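Local atomic coordinates of major extracellular endoglucanase (Xanthomonas campestris pv. campestris, PDB entry 4TUF), a protein that hydrolyses internal beta-1,4-glucosidic linkages in cellulose, lichenin and cereal beta-glucans, the catalytic domain here being a TIM barrel of glycosyl hydrolase family 5. Residues A[55-60]-A[97-102]; A[90-95]-A[141-146]; A[203-208]-A[213-218]. All coordinates share one frame; numbering follows the deposited sequence.

Contact 1 (A[55-60]-A[97-102])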
loop_
_atom_site.group_PDB
_atom_site.type_symbol
_atom_site.label_atom_id
_atom_site.label_comp_id
_atom_site.label_asym_id
_atom_site.label_seq_id
_atom_site.Cartn_x
_atom_site.Cartn_y
_atom_site.Cartn_z
ATOM N N ASN A 55 12.750 -6.055 -1.128
ATOM C CA ASN A 55 13.512 -5.224 -0.206
ATOM C C ASN A 55 12.627 -4.180 0.455
ATOM O O ASN A 55 13.119 -3.274 1.123
ATOM C CB ASN A 55 14.673 -4.543 -0.925
ATOM C CG ASN A 55 14.237 -3.338 -1.732
ATOM O OD1 ASN A 55 13.093 -3.249 -2.180
ATOM N ND2 ASN A 55 15.157 -2.400 -1.929
ATOM N N ALA A 56 11.320 -4.304 0.251
ATOM C CA ALA A 56 10.388 -3.313 0.762
ATOM C C ALA A 56 9.066 -3.955 1.147
ATOM O O ALA A 56 8.629 -4.918 0.526
ATOM C CB ALA A 56 10.166 -2.217 -0.265
ATOM N N VAL A 57 8.426 -3.401 2.170
ATOM C CA VAL A 57 7.204 -3.969 2.713
ATOM C C VAL A 57 6.202 -2.863 3.059
ATOM O O VAL A 57 6.565 -1.835 3.635
ATOM C CB VAL A 57 7.516 -4.832 3.966
ATOM C CG1 VAL A 57 6.413 -4.733 5.001
ATOM C CG2 VAL A 57 7.759 -6.277 3.573
ATOM N N ARG A 58 4.945 -3.073 2.686
ATOM C CA ARG A 58 3.868 -2.180 3.082
ATOM C C ARG A 58 3.074 -2.836 4.212
ATOM O O ARG A 58 2.508 -3.911 4.028
ATOM C CB ARG A 58 2.968 -1.867 1.885
ATOM C CG ARG A 58 1.893 -0.808 2.124
ATOM C CD ARG A 58 1.205 -0.485 0.804
ATOM N NE ARG A 58 0.144 0.516 0.904
ATOM C CZ ARG A 58 -1.150 0.228 1.013
ATOM N NH1 ARG A 58 -1.548 -1.038 1.054
ATOM N NH2 ARG A 58 -2.046 1.204 1.081
ATOM N N LEU A 59 3.047 -2.192 5.377
ATOM C CA LEU A 59 2.412 -2.749 6.576
ATOM C C LEU A 59 1.083 -2.093 6.939
ATOM O O LEU A 59 1.062 -1.029 7.558
ATOM C CB LEU A 59 3.349 -2.626 7.780
ATOM C CG LEU A 59 4.250 -3.802 8.138
ATOM C CD1 LEU A 59 4.892 -3.548 9.488
ATOM C CD2 LEU A 59 3.457 -5.096 8.154
ATOM N N PRO A 60 -0.034 -2.723 6.559
ATOM C CA PRO A 60 -1.322 -2.239 7.065
ATOM C C PRO A 60 -1.415 -2.341 8.590
ATOM O O PRO A 60 -0.905 -3.288 9.176
ATOM C CB PRO A 60 -2.338 -3.170 6.390
ATOM C CG PRO A 60 -1.647 -3.648 5.143
ATOM C CD PRO A 60 -0.191 -3.754 5.517
ATOM N N ALA A 97 11.369 -3.550 13.760
ATOM C CA ALA A 97 12.775 -3.618 14.138
ATOM C C ALA A 97 13.511 -4.699 13.346
ATOM O O ALA A 97 14.704 -4.566 13.058
ATOM C CB ALA A 97 12.912 -3.867 15.642
ATOM N N GLU A 98 12.797 -5.768 12.999
ATOM C CA GLU A 98 13.390 -6.878 12.256
ATOM C C GLU A 98 13.618 -6.507 10.797
ATOM O O GLU A 98 14.690 -6.766 10.247
ATOM C CB GLU A 98 12.512 -8.127 12.346
ATOM C CG GLU A 98 12.980 -9.278 11.459
ATOM C CD GLU A 98 14.319 -9.852 11.887
ATOM O OE1 GLU A 98 14.769 -9.558 13.018
ATOM O OE2 GLU A 98 14.921 -10.606 11.090
ATOM N N PHE A 99 12.603 -5.913 10.171
ATOM C CA PHE A 99 12.747 -5.356 8.829
ATOM C C PHE A 99 13.923 -4.390 8.775
ATOM O O PHE A 99 14.707 -4.397 7.828
ATOM C CB PHE A 99 11.470 -4.631 8.399
ATOM C CG PHE A 99 10.340 -5.549 8.036
ATOM C CD1 PHE A 99 10.540 -6.612 7.168
ATOM C CD2 PHE A 99 9.072 -5.352 8.565
ATOM C CE1 PHE A 99 9.497 -7.456 6.835
ATOM C CE2 PHE A 99 8.025 -6.195 8.236
ATOM C CZ PHE A 99 8.236 -7.248 7.370
ATOM N N ASN A 100 14.036 -3.564 9.809
ATOM C CA ASN A 100 15.079 -2.552 9.880
ATOM C C ASN A 100 16.468 -3.167 9.956
ATOM O O ASN A 100 17.393 -2.699 9.297
ATOM C CB ASN A 100 14.841 -1.638 11.082
ATOM C CG ASN A 100 15.858 -0.524 11.176
ATOM O OD1 ASN A 100 15.778 0.468 10.448
ATOM N ND2 ASN A 100 16.818 -0.674 12.085
ATOM N N ALA A 101 16.604 -4.219 10.759
ATOM C CA ALA A 101 17.886 -4.899 10.933
ATOM C C ALA A 101 18.310 -5.640 9.669
ATOM O O ALA A 101 19.500 -5.820 9.419
ATOM C CB ALA A 101 17.819 -5.862 12.105
ATOM N N ARG A 102 17.336 -6.064 8.872
ATOM C CA ARG A 102 17.628 -6.770 7.628
ATOM C C ARG A 102 17.822 -5.818 6.450
ATOM O O ARG A 102 18.242 -6.236 5.366
ATOM C CB ARG A 102 16.517 -7.766 7.307
ATOM C CG ARG A 102 16.393 -8.881 8.318
ATOM C CD ARG A 102 15.812 -10.112 7.675
ATOM N NE ARG A 102 16.720 -10.658 6.674
ATOM C CZ ARG A 102 17.661 -11.556 6.938
ATOM N NH1 ARG A 102 17.811 -12.008 8.175
ATOM N NH2 ARG A 102 18.449 -12.001 5.970
#
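Val57 and Leu59 of strand 56-61 meet Phe99 of helix 88-102 in a beta-alpha-beta crossover of the TIM barrel, where the helix connects two parallel neighbouring strands, 56-61 and 105-110. The closest CA atoms across the two segments are those of Val57 and Phe99, 8.4 Å apart, and the interface is carried by apolar side chains, with no hydrogen bond crossing it. All three touching residues are buried, although the two segments hide only 118 Å² from each other.

Phe99 spans the gap alone from the helix. Its CG stands anti to the carbonyl carbon (chi1 -74°), which sends the ring away from the helix backbone and onto the strand. Val57 lies over one ring face with its CB offset toward the rim, and the two side chains cross at about a right angle. Its CG1 makes an off-centre CH-pi contact, 4.3 Å from the centroid of the Phe99 ring and 29° from the ring normal. Leu59 approaches differently, bringing CD1 to the ring edge near its plane, 4.3 Å from Phe99 CE2. Val106 of strand 105-110 and Ile46 of helix 42-51 also pack on Phe99.

Arg58, between the two apolar strand residues, takes no part and instead forms salt bridges with Asp153, Glu196 and Glu278, the last probably the catalytic nucleophile, as in related family 5 enzymes. The strand therefore serves both the barrel-helix layer and the active-site side. At the far end of the Phe99 ring, CZ is 3.9 Å from Val57 CG1 and 3.9 Å from Val57 CG2.

Contact 2 (A[90-95]-A[141-146]). With 2HP (dihydrogenphosphate ion), chain E.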
loop_
_atom_site.group_PDB
_atom_site.type_symbol
_atom_site.label_atom_id
_atom_site.label_comp_id
_atom_site.label_asym_id
_atom_site.label_seq_id
_atom_site.Cartn_x
_atom_site.Cartn_y
_atom_site.Cartn_z
ATOM N N GLN A 90 3.766 -4.233 20.932
ATOM C CA GLN A 90 5.131 -4.708 21.107
ATOM C C GLN A 90 5.538 -5.675 19.999
ATOM O O GLN A 90 6.721 -5.818 19.701
ATOM C CB GLN A 90 5.291 -5.364 22.476
ATOM C CG GLN A 90 5.151 -4.385 23.627
ATOM C CD GLN A 90 4.988 -5.075 24.964
ATOM O OE1 GLN A 90 4.644 -6.255 25.028
ATOM N NE2 GLN A 90 5.233 -4.341 26.041
ATOM N N ILE A 91 4.564 -6.333 19.381
ATOM C CA ILE A 91 4.873 -7.231 18.276
ATOM C C ILE A 91 5.131 -6.403 17.016
ATOM O O ILE A 91 6.040 -6.703 16.242
ATOM C CB ILE A 91 3.745 -8.264 18.042
ATOM C CG1 ILE A 91 3.609 -9.170 19.268
ATOM C CG2 ILE A 91 4.035 -9.121 16.816
ATOM C CD1 ILE A 91 2.553 -10.256 19.127
ATOM N N LEU A 92 4.346 -5.347 16.827
ATOM C CA LEU A 92 4.589 -4.407 15.738
ATOM C C LEU A 92 5.980 -3.801 15.897
ATOM O O LEU A 92 6.759 -3.756 14.941
ATOM C CB LEU A 92 3.519 -3.314 15.710
ATOM C CG LEU A 92 3.591 -2.263 14.596
ATOM C CD1 LEU A 92 3.575 -2.926 13.225
ATOM C CD2 LEU A 92 2.449 -1.241 14.721
ATOM N N ASP A 93 6.290 -3.355 17.113
ATOM C CA ASP A 93 7.607 -2.814 17.419
ATOM C C ASP A 93 8.704 -3.784 16.993
ATOM O O ASP A 93 9.669 -3.397 16.334
ATOM C CB ASP A 93 7.737 -2.506 18.914
ATOM C CG ASP A 93 6.953 -1.272 19.331
ATOM O OD1 ASP A 93 6.373 -0.592 18.450
ATOM O OD2 ASP A 93 6.934 -0.973 20.545
ATOM N N LYS A 94 8.530 -5.050 17.359
ATOM C CA LYS A 94 9.523 -6.083 17.091
ATOM C C LYS A 94 9.638 -6.426 15.599
ATOM O O LYS A 94 10.724 -6.744 15.111
ATOM C CB LYS A 94 9.184 -7.339 17.893
ATOM C CG LYS A 94 10.366 -8.234 18.185
ATOM C CD LYS A 94 9.989 -9.315 19.182
ATOM C CE LYS A 94 11.225 -10.024 19.708
ATOM N NZ LYS A 94 12.082 -9.092 20.494
ATOM N N VAL A 95 8.520 -6.366 14.880
ATOM C CA VAL A 95 8.522 -6.680 13.453
ATOM C C VAL A 95 9.203 -5.580 12.636
ATOM O O VAL A 95 10.022 -5.861 11.758
ATOM C CB VAL A 95 7.090 -6.903 12.922
ATOM C CG1 VAL A 95 7.092 -6.973 11.404
ATOM C CG2 VAL A 95 6.503 -8.181 13.503
ATOM N N ASN A 141 5.658 9.464 15.458
ATOM C CA ASN A 141 6.433 9.740 16.654
ATOM C C ASN A 141 7.212 8.522 17.136
ATOM O O ASN A 141 8.361 8.628 17.560
ATOM C CB ASN A 141 5.517 10.237 17.762
ATOM C CG ASN A 141 6.281 10.766 18.944
ATOM O OD1 ASN A 141 7.431 11.185 18.814
ATOM N ND2 ASN A 141 5.648 10.758 20.109
ATOM N N ARG A 142 6.589 7.356 17.049
ATOM C CA ARG A 142 7.186 6.144 17.587
ATOM C C ARG A 142 8.354 5.630 16.749
ATOM O O ARG A 142 9.386 5.249 17.290
ATOM C CB ARG A 142 6.123 5.061 17.714
ATOM C CG ARG A 142 6.528 3.913 18.590
ATOM C CD ARG A 142 5.385 2.947 18.753
ATOM N NE ARG A 142 5.699 1.915 19.733
ATOM C CZ ARG A 142 5.426 2.024 21.025
ATOM N NH1 ARG A 142 4.837 3.117 21.479
ATOM N NH2 ARG A 142 5.736 1.043 21.857
ATOM N N TYR A 143 8.197 5.638 15.429
ATOM C CA TYR A 143 9.167 4.983 14.551
ATOM C C TYR A 143 10.059 5.944 13.765
ATOM O O TYR A 143 10.770 5.520 12.858
ATOM C CB TYR A 143 8.427 4.052 13.583
ATOM C CG TYR A 143 7.563 3.044 14.313
ATOM C CD1 TYR A 143 8.137 2.069 15.121
ATOM C CD2 TYR A 143 6.176 3.077 14.214
ATOM C CE1 TYR A 143 7.356 1.156 15.800
ATOM C CE2 TYR A 143 5.388 2.164 14.892
ATOM C CZ TYR A 143 5.984 1.208 15.683
ATOM O OH TYR A 143 5.213 0.291 16.364
ATOM N N LYS A 144 10.047 7.226 14.125
ATOM C CA LYS A 144 10.779 8.234 13.355
ATOM C C LYS A 144 12.294 8.039 13.380
ATOM O O LYS A 144 13.006 8.616 12.558
ATOM C CB LYS A 144 10.445 9.639 13.857
ATOM C CG LYS A 144 11.108 10.026 15.166
ATOM C CD LYS A 144 10.648 11.409 15.617
ATOM C CE LYS A 144 11.042 11.679 17.059
ATOM N NZ LYS A 144 10.687 10.538 17.957
ATOM N N ASN A 145 12.782 7.231 14.317
ATOM C CA ASN A 145 14.216 6.997 14.450
ATOM C C ASN A 145 14.633 5.648 13.887
ATOM O O ASN A 145 15.810 5.296 13.926
ATOM C CB ASN A 145 14.645 7.098 15.915
ATOM C CG ASN A 145 14.593 8.524 16.444
ATOM O OD1 ASN A 145 15.010 9.466 15.767
ATOM N ND2 ASN A 145 14.073 8.687 17.659
ATOM N N VAL A 146 13.662 4.893 13.379
ATOM C CA VAL A 146 13.935 3.624 12.713
ATOM C C VAL A 146 14.274 3.886 11.242
ATOM O O VAL A 146 13.376 4.110 10.431
ATOM C CB VAL A 146 12.733 2.657 12.814
ATOM C CG1 VAL A 146 13.068 1.329 12.171
ATOM C CG2 VAL A 146 12.331 2.456 14.263
HETATM P P 2HP E . 14.490 -12.364 19.954
HETATM O O1 2HP E . 15.818 -11.972 20.558
HETATM O O2 2HP E . 14.518 -13.817 19.537
HETATM O O3 2HP E . 13.400 -12.154 20.980
HETATM O O4 2HP E . 14.222 -11.502 18.741
#
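Asp93 and Tyr143 have the closest CA atoms, 8.5 Å apart, where helix 88-102 passes the last part of helix 129-143. A type I beta turn runs from Tyr143 to Val146, with Val146 N bonded to Tyr143 O.

Asp93 carries the polar side of the contact. Arg142, extended from CG to NE, meets its carboxylate side-on with two nitrogens: NE donates to Asp93 OD1 at 2.9 Å, and NH2 donates to Asp93 OD2 at 2.7 Å. Both oxygens use their syn lone pairs, and the carboxylate and guanidinium planes lie 18° apart, the geometry of a bidentate salt bridge. OD1 has a second donor, Tyr143 OH, which meets it nearly along its C-O axis; here the ring and carboxylate planes differ by 77°. Arg142 CG lies 3.9 Å above the centre of the Tyr143 ring, so the aliphatic part of the arginine covers that face while its guanidinium and the phenol OH both reach Asp93. Leu92 adds apolar packing, its CG lying 4.4 Å from Tyr143 CZ.

Nearby, Lys94 faces a dihydrogenphosphate ion, whose pocket also includes Lys43 and Asp82; Lys94 CE is 3.3 Å from its O3.

With three hydrogen bonds fixing both its oxygens and its rotation, the Asp93 carboxylate is probably favoured in the ionised form, and it joins the two neighbouring barrel helices through charge as well as packing.

Contact 3 (A[203-208]-A[213-218])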
loop_
_atom_site.group_PDB
_atom_site.type_symbol
_atom_site.label_atom_id
_atom_site.label_comp_id
_atom_site.label_asym_id
_atom_site.label_seq_id
_atom_site.Cartn_x
_atom_site.Cartn_y
_atom_site.Cartn_z
ATOM N N VAL A 203 -15.865 16.646 -10.296
ATOM C CA VAL A 203 -15.117 17.535 -11.192
ATOM C C VAL A 203 -13.781 16.941 -11.615
ATOM O O VAL A 203 -13.196 16.137 -10.895
ATOM C CB VAL A 203 -14.819 18.927 -10.560
ATOM C CG1 VAL A 203 -16.097 19.711 -10.308
ATOM C CG2 VAL A 203 -13.989 18.786 -9.292
ATOM N N CYS A 204 -13.309 17.363 -12.787
ATOM C CA CYS A 204 -11.973 17.034 -13.283
ATOM C C CYS A 204 -11.691 15.539 -13.230
ATOM O O CYS A 204 -10.676 15.101 -12.684
ATOM C CB CYS A 204 -10.918 17.804 -12.487
ATOM S SG CYS A 204 -9.227 17.703 -13.123
ATOM N N SER A 205 -12.602 14.758 -13.794
ATOM C CA SER A 205 -12.453 13.312 -13.828
ATOM C C SER A 205 -13.398 12.695 -14.844
ATOM O O SER A 205 -14.580 13.025 -14.867
ATOM C CB SER A 205 -12.715 12.712 -12.444
ATOM O OG SER A 205 -12.805 11.300 -12.503
ATOM N N THR A 206 -12.880 11.811 -15.692
ATOM C CA THR A 206 -13.754 10.941 -16.474
ATOM C C THR A 206 -14.068 9.718 -15.620
ATOM O O THR A 206 -13.176 8.932 -15.290
ATOM C CB THR A 206 -13.129 10.510 -17.804
ATOM O OG1 THR A 206 -12.929 11.661 -18.633
ATOM C CG2 THR A 206 -14.040 9.525 -18.524
ATOM N N ASN A 207 -15.336 9.571 -15.256
ATOM C CA ASN A 207 -15.738 8.583 -14.261
ATOM C C ASN A 207 -16.084 7.206 -14.822
ATOM O O ASN A 207 -16.124 7.008 -16.037
ATOM C CB ASN A 207 -16.929 9.115 -13.470
ATOM C CG ASN A 207 -16.561 10.288 -12.588
ATOM O OD1 ASN A 207 -15.398 10.462 -12.216
ATOM N ND2 ASN A 207 -17.553 11.097 -12.242
ATOM N N GLY A 208 -16.330 6.261 -13.915
ATOM C CA GLY A 208 -16.692 4.902 -14.280
ATOM C C GLY A 208 -15.511 3.950 -14.380
ATOM O O GLY A 208 -14.469 4.289 -14.940
ATOM N N GLY A 213 -9.300 3.922 -4.380
ATOM C CA GLY A 213 -7.995 4.552 -4.292
ATOM C C GLY A 213 -7.252 4.540 -5.613
ATOM O O GLY A 213 -6.024 4.626 -5.642
ATOM N N GLY A 214 -7.996 4.447 -6.713
ATOM C CA GLY A 214 -7.380 4.266 -8.015
ATOM C C GLY A 214 -7.406 5.454 -8.964
ATOM O O GLY A 214 -6.755 5.411 -10.011
ATOM N N ASN A 215 -8.147 6.507 -8.614
ATOM C CA ASN A 215 -8.296 7.661 -9.501
ATOM C C ASN A 215 -7.512 8.875 -9.025
ATOM O O ASN A 215 -7.750 9.387 -7.933
ATOM C CB ASN A 215 -9.771 8.042 -9.645
ATOM C CG ASN A 215 -10.007 9.089 -10.727
ATOM O OD1 ASN A 215 -9.152 9.330 -11.580
ATOM N ND2 ASN A 215 -11.177 9.709 -10.697
ATOM N N LEU A 216 -6.594 9.349 -9.861
ATOM C CA LEU A 216 -5.797 10.521 -9.523
ATOM C C LEU A 216 -6.113 11.725 -10.412
ATOM O O LEU A 216 -5.479 12.778 -10.282
ATOM C CB LEU A 216 -4.312 10.188 -9.619
ATOM C CG LEU A 216 -3.720 9.419 -8.446
ATOM C CD1 LEU A 216 -2.290 9.051 -8.768
ATOM C CD2 LEU A 216 -3.788 10.264 -7.189
ATOM N N GLN A 217 -7.091 11.569 -11.302
ATOM C CA GLN A 217 -7.435 12.613 -12.271
ATOM C C GLN A 217 -7.630 14.024 -11.683
ATOM O O GLN A 217 -7.135 14.989 -12.263
ATOM C CB GLN A 217 -8.698 12.221 -13.047
ATOM C CG GLN A 217 -8.489 11.194 -14.141
ATOM C CD GLN A 217 -9.803 10.632 -14.644
ATOM O OE1 GLN A 217 -10.306 11.038 -15.691
ATOM N NE2 GLN A 217 -10.377 9.702 -13.886
ATOM N N PRO A 218 -8.345 14.157 -10.543
ATOM C CA PRO A 218 -8.584 15.522 -10.047
ATOM C C PRO A 218 -7.324 16.276 -9.597
ATOM O O PRO A 218 -7.394 17.483 -9.360
ATOM C CB PRO A 218 -9.524 15.299 -8.856
ATOM C CG PRO A 218 -10.199 14.013 -9.140
ATOM C CD PRO A 218 -9.134 13.169 -9.782
#
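Gln217 and Thr206 join two irregular segments of one long loop between strand 192-195 and strand 231-238, part of the TIM-barrel domain. The tightly packed part centres on the side-chain amide of Gln217, which occupies both the N-H and the C=O of Thr206. OE1 accepts from Thr206 N at 2.7 Å (158° at the hydrogen), and NE2 donates to Thr206 O at 3.2 Å (161°). In each case the donor stands above the acceptor's carbonyl plane, so neither bond uses an in-plane lone pair.

Asn215 positions that amide. Its OD1 accepts from Gln217 N at 3.1 Å, closing an Asx turn, and from Gln217 NE2 at 2.6 Å; the two donors arrive from opposite faces of the Asn215 amide plane. With CG anti to the backbone N (chi1 -171°), Asn215 also carries ND2 across to Ser205 OG, 2.9 Å away and close to the amide plane. Ser205 OG in turn donates to Asn207 OD1, extending a chain of side-chain bonds through the contact. Beside it, Cys204 O approaches Pro218, with a CA-H...O contact of 3.4 Å from Pro218 CA.

The loose side belongs to the first segment. Val203 and Thr206 are solvent-exposed; Val203 brings only its backbone O near the contact, 4.1 Å from Pro218 CG, while Thr206 engages mainly through its main chain. A disulfide from Cys204 to Cys221 provides a covalent link just past the second segment.

On the inner side, Gly214 and Asn215 form a classic beta bulge facing Ile198, Gln217 packs on Arg263 and His264 of helix 257-266, and Leu216 reaches that helix at Phe265 and strand 231-238 at Leu233 and Pro235.

From the N terminus, 55-60 comes first, then 90-95, 97-102 and 141-146, so contacts 1 and 2 cross: contact 1 closes the connection from strand 56-61 to the end of helix 88-102, and contact 2 carries that same helix over to helix 129-143. They touch directly, Leu59 packing on Leu92 and Asn100 on Val146, and together they tie a barrel strand to two successive outer helices. Contact 3 follows in series, closing a short turn, four residues between its segments, within the long loop from strand 192-195 to strand 231-238. It lies on the opposite side of the chain's centre, its centre about 32 Å from that of contact 1 and about 35 Å from that of contact 2.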